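Local coordinates for protein inosine-uridine preferring nucleoside hydrolase (Gardnerella vaginalis 315-A, PDB 6BA1) that belongs to the nucleoside hydrolase family, has an alpha/beta fold built round a mainly parallel sheet, and binds a calcium ion, at residues Pro178-Arg186 with Met268-Gly278; Gly14-Ser22 with Leu223-Ile231. All coordinates share one frame; numbering follows the deposited sequence.

Interaction 1 (Pro178-Arg186 with Met268-Gly278); sequences PDAADILFR and MQVDVEGPTRG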
# COMPACT_ATOMS: atom_id res chain seq x y z
N PRO A 178 14.58 2.88 11.17
CA PRO A 178 13.15 3.11 11.04
C PRO A 178 12.67 4.36 11.76
O PRO A 178 11.83 5.10 11.23
CB PRO A 178 12.53 1.87 11.69
CG PRO A 178 13.60 0.84 11.69
CD PRO A 178 14.85 1.63 11.90
N ASP A 179 13.20 4.60 12.96
CA ASP A 179 12.70 5.69 13.81
C ASP A 179 12.94 7.04 13.16
O ASP A 179 12.11 7.93 13.25
CB ASP A 179 13.36 5.63 15.19
CG ASP A 179 13.13 4.30 15.88
OD1 ASP A 179 13.75 3.31 15.44
OD2 ASP A 179 12.34 4.24 16.84
N ALA A 180 14.09 7.16 12.50
CA ALA A 180 14.44 8.35 11.72
C ALA A 180 13.48 8.54 10.55
O ALA A 180 12.94 9.63 10.35
CB ALA A 180 15.86 8.23 11.21
N ALA A 181 13.29 7.47 9.78
CA ALA A 181 12.35 7.48 8.66
C ALA A 181 10.94 7.90 9.09
O ALA A 181 10.28 8.66 8.38
CB ALA A 181 12.32 6.11 7.99
N ASP A 182 10.50 7.41 10.25
CA ASP A 182 9.20 7.81 10.81
C ASP A 182 9.16 9.32 11.02
O ASP A 182 8.21 9.99 10.59
CB ASP A 182 8.92 7.08 12.13
CG ASP A 182 7.48 7.29 12.63
OD1 ASP A 182 6.54 7.39 11.81
OD2 ASP A 182 7.28 7.34 13.86
N ILE A 183 10.19 9.85 11.67
CA ILE A 183 10.28 11.28 11.98
C ILE A 183 10.17 12.11 10.70
O ILE A 183 9.41 13.09 10.66
CB ILE A 183 11.58 11.61 12.77
CG1 ILE A 183 11.51 11.00 14.19
CG2 ILE A 183 11.81 13.12 12.88
CD1 ILE A 183 12.86 10.70 14.80
N LEU A 184 10.89 11.70 9.66
CA LEU A 184 10.83 12.36 8.35
C LEU A 184 9.43 12.36 7.74
O LEU A 184 8.94 13.40 7.32
CB LEU A 184 11.81 11.70 7.37
CG LEU A 184 11.74 12.12 5.90
CD1 LEU A 184 11.91 13.62 5.73
CD2 LEU A 184 12.77 11.37 5.09
N PHE A 185 8.82 11.18 7.68
CA PHE A 185 7.52 11.01 7.01
C PHE A 185 6.45 11.84 7.72
O PHE A 185 5.69 12.58 7.08
CB PHE A 185 7.10 9.53 6.98
CG PHE A 185 7.83 8.68 5.97
CD1 PHE A 185 9.09 9.02 5.47
CD2 PHE A 185 7.26 7.49 5.53
CE1 PHE A 185 9.73 8.20 4.55
CE2 PHE A 185 7.91 6.67 4.62
CZ PHE A 185 9.14 7.02 4.13
N ARG A 186 6.43 11.72 9.05
CA ARG A 186 5.52 12.48 9.92
C ARG A 186 5.80 13.98 9.95
O ARG A 186 4.87 14.76 10.18
CB ARG A 186 5.58 11.94 11.36
CG ARG A 186 4.99 10.56 11.54
CD ARG A 186 4.52 10.32 12.97
NE ARG A 186 3.23 9.60 12.97
CZ ARG A 186 3.07 8.28 13.03
NH1 ARG A 186 4.10 7.44 13.09
NH2 ARG A 186 1.83 7.80 13.01
N MET A 268 1.78 9.48 5.44
CA MET A 268 2.51 8.25 5.74
C MET A 268 3.13 8.23 7.13
O MET A 268 3.17 9.23 7.84
CB MET A 268 3.65 8.08 4.73
CG MET A 268 3.20 7.75 3.32
SD MET A 268 2.79 6.03 3.10
CE MET A 268 4.33 5.22 3.50
N GLN A 269 3.59 7.04 7.51
CA GLN A 269 4.34 6.80 8.73
C GLN A 269 5.28 5.63 8.50
O GLN A 269 5.25 5.00 7.44
CB GLN A 269 3.40 6.49 9.91
CG GLN A 269 2.49 5.27 9.69
CD GLN A 269 1.82 4.78 10.96
OE1 GLN A 269 0.85 5.37 11.44
NE2 GLN A 269 2.32 3.69 11.51
N VAL A 270 6.11 5.34 9.49
CA VAL A 270 6.89 4.12 9.51
C VAL A 270 6.60 3.44 10.83
O VAL A 270 6.54 4.09 11.87
CB VAL A 270 8.40 4.36 9.33
CG1 VAL A 270 9.19 3.06 9.47
CG2 VAL A 270 8.67 5.02 7.99
N ASP A 271 6.41 2.13 10.77
CA ASP A 271 6.07 1.35 11.95
C ASP A 271 7.31 1.21 12.82
O ASP A 271 8.39 0.85 12.33
CB ASP A 271 5.50 -0.02 11.57
CG ASP A 271 4.05 0.03 11.07
OD1 ASP A 271 3.45 1.12 11.01
OD2 ASP A 271 3.52 -1.04 10.75
N VAL A 272 7.15 1.53 14.09
CA VAL A 272 8.23 1.51 15.07
C VAL A 272 8.03 0.41 16.12
O VAL A 272 8.99 -0.30 16.44
CB VAL A 272 8.35 2.90 15.74
CG1 VAL A 272 9.37 2.89 16.88
CG2 VAL A 272 8.71 3.95 14.70
N GLU A 273 6.81 0.25 16.65
CA GLU A 273 6.57 -0.60 17.83
C GLU A 273 6.33 -2.08 17.55
O GLU A 273 6.91 -2.93 18.20
CB GLU A 273 5.40 -0.05 18.67
CG GLU A 273 5.67 1.30 19.33
CD GLU A 273 5.07 1.48 20.73
OE1 GLU A 273 4.01 0.89 20.97
OE2 GLU A 273 5.74 2.15 21.54
N GLY A 274 5.47 -2.37 16.59
CA GLY A 274 4.95 -3.73 16.37
C GLY A 274 5.93 -4.72 15.79
O GLY A 274 7.10 -4.41 15.62
N PRO A 275 5.44 -5.95 15.48
CA PRO A 275 6.25 -6.92 14.74
C PRO A 275 6.37 -6.58 13.25
O PRO A 275 7.06 -7.29 12.51
CB PRO A 275 5.49 -8.23 14.95
CG PRO A 275 4.08 -7.81 15.07
CD PRO A 275 4.09 -6.47 15.75
N THR A 276 5.68 -5.52 12.82
CA THR A 276 5.91 -4.89 11.52
C THR A 276 6.89 -3.70 11.57
O THR A 276 6.86 -2.85 10.69
CB THR A 276 4.58 -4.38 10.93
OG1 THR A 276 3.96 -3.50 11.86
CG2 THR A 276 3.66 -5.54 10.64
N ARG A 277 7.74 -3.62 12.60
CA ARG A 277 8.72 -2.54 12.73
C ARG A 277 9.56 -2.39 11.46
O ARG A 277 10.14 -3.36 10.99
CB ARG A 277 9.63 -2.78 13.95
CG ARG A 277 10.73 -1.75 14.15
CD ARG A 277 11.62 -2.06 15.35
NE ARG A 277 12.91 -1.37 15.24
CZ ARG A 277 13.12 -0.06 15.46
NH1 ARG A 277 14.34 0.44 15.34
NH2 ARG A 277 12.11 0.75 15.83
N GLY A 278 9.61 -1.17 10.92
CA GLY A 278 10.36 -0.84 9.70
C GLY A 278 9.55 -0.81 8.41
O GLY A 278 10.11 -0.62 7.32
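V270 is the apolar wedge of this contact, pressed between P178, A181 and F185 on one side of helix 178-186. Its CG2, the branch opposite its own carbonyl carbon and beside the N, sits over a face of the F185 ring, 4.1 Å from the centroid, in a CH-pi contact offset toward the rim. The same V270 CG2 lies 3.8 Å from A181 CB, while CG1 reaches back toward the P178 ring. M268 runs alongside F185, pointing the same way, its CB packed against the ring carbon CD2. Behind this part, F185 continues onto T280 of the partner strand 280-282 and L155 of the main sheet, so the helix is clamped between the large sheet and the two-stranded hairpin, whose strand 268-270 runs antiparallel to it (165°).

The other flank is polar and faces solvent more. D182, with CG anti to the backbone N (chi1 -170°), brings OD1 to 3.1 Å from V270 N; that N-H points almost straight at the oxygen, from above the carboxylate plane. At the N-terminal end of the helix, R277 grips D179 end-on with NH1 and NH2, both to OD1, at 2.9 Å from NH1. The carboxylate and guanidinium planes are 45° apart, and P178 CG sits over one face of the R277 guanidinium, toward its rim. D179 and R277 are partly exposed. The loose element is solvent-exposed R186: NH1 pairs with D182 in a salt bridge whose hydrogen bonds are weak, one guanidinium face lies over Q269 CB, and the NH2 bond to Q269 OE1 is also weak.

Acidic side chains of the helix thus bind both a backbone N-H and an arginine of the hairpin, which probably fixes the register of strand 268-270 and its following loop against the helix.

Interaction 2 (Gly14-Ser22 with Leu223-Ile231); sequences GVDDTLAIS and LADMTDFYI. With CA (calcium ion), chain S.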
# COMPACT_ATOMS: atom_id res chain seq x y z
N GLY A 14 28.71 2.64 -1.85
CA GLY A 14 27.40 2.35 -2.46
C GLY A 14 27.45 2.30 -3.98
O GLY A 14 27.84 3.28 -4.61
N VAL A 15 27.03 1.18 -4.56
CA VAL A 15 27.12 0.96 -6.01
C VAL A 15 26.04 1.75 -6.75
O VAL A 15 26.35 2.56 -7.62
CB VAL A 15 27.03 -0.52 -6.41
CG1 VAL A 15 27.10 -0.69 -7.93
CG2 VAL A 15 28.15 -1.32 -5.75
N ASP A 16 24.78 1.48 -6.41
CA ASP A 16 23.66 2.27 -6.94
C ASP A 16 23.77 3.74 -6.52
O ASP A 16 23.35 4.63 -7.25
CB ASP A 16 22.26 1.67 -6.62
CG ASP A 16 22.14 1.07 -5.22
OD1 ASP A 16 22.49 1.74 -4.22
OD2 ASP A 16 21.69 -0.09 -5.11
N ASP A 17 24.37 3.98 -5.35
CA ASP A 17 24.60 5.35 -4.88
C ASP A 17 25.52 6.16 -5.81
O ASP A 17 25.27 7.35 -6.00
CB ASP A 17 25.13 5.33 -3.44
CG ASP A 17 24.08 4.83 -2.44
OD1 ASP A 17 23.87 3.61 -2.32
OD2 ASP A 17 23.45 5.67 -1.77
N THR A 18 26.55 5.54 -6.40
CA THR A 18 27.39 6.26 -7.38
C THR A 18 26.69 6.47 -8.71
O THR A 18 27.00 7.42 -9.43
CB THR A 18 28.74 5.59 -7.70
OG1 THR A 18 28.52 4.41 -8.49
CG2 THR A 18 29.51 5.27 -6.45
N LEU A 19 25.79 5.55 -9.05
CA LEU A 19 24.96 5.72 -10.23
C LEU A 19 24.02 6.92 -10.05
O LEU A 19 23.71 7.61 -11.02
CB LEU A 19 24.18 4.44 -10.54
CG LEU A 19 25.00 3.20 -10.89
CD1 LEU A 19 24.09 2.02 -11.16
CD2 LEU A 19 25.91 3.46 -12.08
N ALA A 20 23.62 7.18 -8.80
CA ALA A 20 22.88 8.39 -8.45
C ALA A 20 23.74 9.65 -8.60
O ALA A 20 23.26 10.68 -9.09
CB ALA A 20 22.33 8.31 -7.03
N ILE A 21 25.00 9.57 -8.18
CA ILE A 21 25.96 10.65 -8.38
C ILE A 21 26.14 10.90 -9.88
O ILE A 21 26.06 12.03 -10.34
CB ILE A 21 27.32 10.35 -7.71
CG1 ILE A 21 27.19 10.28 -6.19
CG2 ILE A 21 28.36 11.41 -8.08
CD1 ILE A 21 28.36 9.62 -5.50
N SER A 22 26.37 9.82 -10.63
CA SER A 22 26.57 9.89 -12.08
C SER A 22 25.37 10.52 -12.81
O SER A 22 25.57 11.37 -13.68
CB SER A 22 26.86 8.51 -12.65
OG SER A 22 27.94 7.89 -11.96
N LEU A 223 32.64 2.66 -14.12
CA LEU A 223 31.20 2.40 -13.93
C LEU A 223 30.78 1.03 -14.46
O LEU A 223 29.91 0.39 -13.87
CB LEU A 223 30.35 3.50 -14.58
CG LEU A 223 30.44 4.91 -13.98
CD1 LEU A 223 29.68 5.90 -14.85
CD2 LEU A 223 29.91 4.94 -12.55
N ALA A 224 31.40 0.60 -15.56
CA ALA A 224 31.15 -0.73 -16.13
C ALA A 224 31.65 -1.84 -15.20
O ALA A 224 30.88 -2.73 -14.83
CB ALA A 224 31.80 -0.85 -17.50
N ASP A 225 32.93 -1.78 -14.83
CA ASP A 225 33.54 -2.73 -13.87
C ASP A 225 32.75 -2.82 -12.57
O ASP A 225 32.54 -3.90 -12.02
CB ASP A 225 35.00 -2.34 -13.54
CG ASP A 225 35.98 -2.62 -14.67
OD1 ASP A 225 35.73 -3.51 -15.51
OD2 ASP A 225 37.04 -1.95 -14.69
N MET A 226 32.30 -1.66 -12.08
CA MET A 226 31.60 -1.54 -10.81
C MET A 226 30.24 -2.23 -10.83
O MET A 226 29.96 -3.09 -9.99
CB MET A 226 31.41 -0.07 -10.49
CG MET A 226 30.78 0.20 -9.13
SD MET A 226 29.81 1.70 -9.17
CE MET A 226 30.13 2.25 -7.51
N THR A 227 29.39 -1.83 -11.78
CA THR A 227 28.03 -2.37 -11.88
C THR A 227 28.00 -3.84 -12.33
O THR A 227 27.01 -4.53 -12.10
CB THR A 227 27.15 -1.51 -12.80
OG1 THR A 227 27.76 -1.39 -14.09
CG2 THR A 227 26.96 -0.12 -12.23
N ASP A 228 29.07 -4.31 -12.98
CA ASP A 228 29.20 -5.73 -13.32
C ASP A 228 29.45 -6.62 -12.09
O ASP A 228 29.02 -7.77 -12.08
CB ASP A 228 30.29 -5.95 -14.39
CG ASP A 228 29.87 -5.49 -15.79
OD1 ASP A 228 28.78 -4.87 -15.93
OD2 ASP A 228 30.62 -5.74 -16.75
N PHE A 229 30.13 -6.09 -11.07
CA PHE A 229 30.21 -6.76 -9.76
C PHE A 229 28.82 -6.82 -9.12
O PHE A 229 28.44 -7.84 -8.54
CB PHE A 229 31.18 -6.03 -8.82
CG PHE A 229 31.42 -6.75 -7.51
CD1 PHE A 229 30.53 -6.59 -6.43
CD2 PHE A 229 32.52 -7.59 -7.34
CE1 PHE A 229 30.74 -7.24 -5.24
CE2 PHE A 229 32.73 -8.25 -6.14
CZ PHE A 229 31.84 -8.07 -5.08
N TYR A 230 28.10 -5.71 -9.22
CA TYR A 230 26.74 -5.56 -8.70
C TYR A 230 25.74 -6.51 -9.39
O TYR A 230 24.85 -7.04 -8.74
CB TYR A 230 26.32 -4.10 -8.87
CG TYR A 230 25.03 -3.64 -8.22
CD1 TYR A 230 24.83 -3.75 -6.84
CD2 TYR A 230 24.04 -3.01 -8.98
CE1 TYR A 230 23.66 -3.28 -6.25
CE2 TYR A 230 22.87 -2.53 -8.40
CZ TYR A 230 22.68 -2.67 -7.04
OH TYR A 230 21.51 -2.21 -6.48
N ILE A 231 25.91 -6.72 -10.70
CA ILE A 231 25.06 -7.66 -11.45
C ILE A 231 25.38 -9.12 -11.10
O ILE A 231 24.46 -9.92 -10.91
CB ILE A 231 25.13 -7.42 -12.98
CG1 ILE A 231 24.50 -6.05 -13.33
CG2 ILE A 231 24.37 -8.50 -13.75
CD1 ILE A 231 24.99 -5.47 -14.64
CA CA S . 21.77 3.00 -1.05
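The helical segments 15-22 and 223-231 run roughly antiparallel, their N-to-C directions 143° apart and their axes 10.3 Å apart at closest approach. The first starts soon after strand 6-11 of the alpha/beta core, with G14 as its N-cap, and its opening turn supplies D16 and D17 of the N-terminal DxDxxxDD aspartate cluster of nucleoside hydrolases, to which D12 also belongs. V15 and T227 make the close pass between the backbones.

V15 fills the space between Y230 and M226. Its CG1, which chi1 of 179° swings away from the main-chain N, lies 3.6 Å from Y230 CG in an off-centre CH-pi contact, and 3.8 Å from M226 SD. Farther along, T227 CG2 is set against both methyls of L19, at 3.7 Å from CD2, and L223 closes the end near S22, its CD2 touching S22 OG. The S22 and T227 hydroxyls each bond to a carbonyl four residues back in their own helix, T18 O and L223 O; of the two, only T227 packs through a carbon, CG2.

On the calcium side, D17 OD1 binds the ion at 2.5 Å, with D12, T130 and D248 completing the site. D16, its carboxylate nearly perpendicular (86°) to the Y230 ring, divides its oxygens: OD1 stays near the ion, though not as a ligand, and OD2 reaches Y230 OH in a weak bond whose modelled length of 2.5 Å is doubtful.

The two contacts lie on opposite sides of the chain's centre, their centres 29 Å apart and their nearest atoms about 14 Å apart, without touching. Along the chain their segments alternate: 14-22, 178-186, 223-231, then 268-278, so each contact closes a loop of sequence that overlaps the other. Both hold a helix of the alpha/beta core, 15-25 or 178-187, against a later element: the long helix 218-237 in interaction 2, the hairpin of strands 268-270 and 280-282 in interaction 1. Interaction 2 sits at the metal site and carries a calcium ligand; interaction 1 is away from it, the side chain of A181 about 13 Å from the ion, and alone reaches the second subunit.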